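Local atomic coordinates of TSC1 N-terminal domain (Chaetomium thermophilum, PDB entry 7A0M), a protein that probably helps bring the TSC complex, a regulator of mTORC1 signalling, to lysosomes, with TSC1 binding lysosomal phosphatidylinositol phosphates. Residues B[247-250]-B[251-254]. Residues are numbered along the deposited sequence; the frame is centred on the assembly and turned at random.
Sequences LALI and ALVM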
loop_
_atom_site.group_PDB
_atom_site.type_symbol
_atom_site.label_atom_id
_atom_site.label_comp_id
_atom_site.label_asym_id
_atom_site.label_seq_id
_atom_site.Cartn_x
_atom_site.Cartn_y
_atom_site.Cartn_z
ATOM N N LEU B 247 -26.419 -6.935 0.026
ATOM C CA LEU B 247 -26.518 -8.384 -0.125
ATOM C C LEU B 247 -25.953 -8.838 -1.465
ATOM O O LEU B 247 -25.164 -9.788 -1.531
ATOM C CB LEU B 247 -27.972 -8.830 0.022
ATOM C CG LEU B 247 -28.535 -8.910 1.440
ATOM C CD1 LEU B 247 -29.961 -9.430 1.410
ATOM C CD2 LEU B 247 -27.658 -9.791 2.315
ATOM N N ALA B 248 -26.360 -8.174 -2.552
ATOM C CA ALA B 248 -25.834 -8.507 -3.872
ATOM C C ALA B 248 -24.320 -8.349 -3.923
ATOM O O ALA B 248 -23.627 -9.143 -4.572
ATOM C CB ALA B 248 -26.497 -7.636 -4.937
ATOM N N LEU B 249 -23.787 -7.332 -3.244
ATOM C CA LEU B 249 -22.345 -7.115 -3.262
ATOM C C LEU B 249 -21.615 -8.217 -2.504
ATOM O O LEU B 249 -20.544 -8.665 -2.930
ATOM C CB LEU B 249 -22.011 -5.742 -2.678
ATOM C CG LEU B 249 -20.589 -5.248 -2.946
ATOM C CD1 LEU B 249 -20.353 -5.112 -4.444
ATOM C CD2 LEU B 249 -20.336 -3.927 -2.238
ATOM N N ILE B 250 -22.178 -8.665 -1.380
ATOM C CA ILE B 250 -21.573 -9.766 -0.637
ATOM C C ILE B 250 -21.538 -11.025 -1.493
ATOM O O ILE B 250 -20.532 -11.744 -1.526
ATOM C CB ILE B 250 -22.324 -10.004 0.687
ATOM C CG1 ILE B 250 -22.114 -8.825 1.639
ATOM C CG2 ILE B 250 -21.870 -11.301 1.340
ATOM C CD1 ILE B 250 -22.894 -8.938 2.932
ATOM N N ALA B 251 -22.632 -11.305 -2.206
ATOM C CA ALA B 251 -22.654 -12.458 -3.100
ATOM C C ALA B 251 -21.611 -12.320 -4.202
ATOM O O ALA B 251 -20.912 -13.286 -4.528
ATOM C CB ALA B 251 -24.049 -12.633 -3.698
ATOM N N LEU B 252 -21.489 -11.125 -4.785
ATOM C CA LEU B 252 -20.505 -10.915 -5.843
ATOM C C LEU B 252 -19.083 -11.105 -5.327
ATOM O O LEU B 252 -18.254 -11.735 -5.992
ATOM C CB LEU B 252 -20.672 -9.521 -6.447
ATOM C CG LEU B 252 -19.701 -9.165 -7.577
ATOM C CD1 LEU B 252 -19.886 -10.103 -8.761
ATOM C CD2 LEU B 252 -19.870 -7.715 -8.007
ATOM N N VAL B 253 -18.784 -10.565 -4.143
ATOM C CA VAL B 253 -17.440 -10.688 -3.581
ATOM C C VAL B 253 -17.096 -12.150 -3.316
ATOM O O VAL B 253 -15.946 -12.574 -3.488
ATOM C CB VAL B 253 -17.316 -9.828 -2.308
ATOM C CG1 VAL B 253 -16.010 -10.117 -1.582
ATOM C CG2 VAL B 253 -17.404 -8.351 -2.659
HETATM N N MSE B 254 -18.080 -12.946 -2.909
HETATM C CA MSE B 254 -17.846 -14.360 -2.637
HETATM C C MSE B 254 -17.664 -15.168 -3.919
HETATM O O MSE B 254 -17.012 -16.210 -3.923
HETATM C CB MSE B 254 -19.001 -14.949 -1.818
HETATM C CG MSE B 254 -19.164 -14.351 -0.427
HETATM SE SE MSE B 254 -20.707 -15.066 0.538
HETATM C CE MSE B 254 -20.051 -16.870 0.872
#
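Leu247 meets Ala251 one helical turn on through the backbone: Ala251 N donates to Leu247 O at 3.0 Å, the straightest of four successive i to i+4 hydrogen bonds, with an N-H...O angle of 166°. Ala248 O receives the next one from Leu252 N. The methyl of Ala248 points away from the following turn and packs on Phe206 of helix 199-214 and Leu236 of helix 228-238.

Leu249 O accepts from Val253 N at 2.9 Å, and the same oxygen has Val253 CG2 beside it at 3.2 Å. That methyl sits next to its own backbone N because CG1 takes the position anti to N (chi1 171°), which turns CG2 back toward the preceding turn. The leucine side chain leaves the backbone heading away from this turn, yet its end comes closer again: CD1 lies 4.4 Å from Leu252 CD2, a loose apolar contact. Leu249, Leu252 and Val253 all touch Tyr326 of helix 323-333.

The carbonyl oxygen of Ile250 accepts from the N of Met254, a selenomethionine, at 3.1 Å; this bond is the most bent of the four (150°). Met254 CG, beside its own backbone N, comes to 3.1 Å from the same Ile250 O. The two side chains run side by side in the same direction, and the gamma-branch methyl CG2 of Ile250 meets Met254 SE at 4.0 Å. The isoleucine side chain also touches Cys210 of helix 199-214 and Tyr322 of a loop.

Consecutive i to i+4 bonds of this kind define a regular alpha-helix. Here they build helix 242-255, whose apolar side chains join helices 199-214, 228-238 and 323-333 in the all-helical N-terminal domain of TSC1.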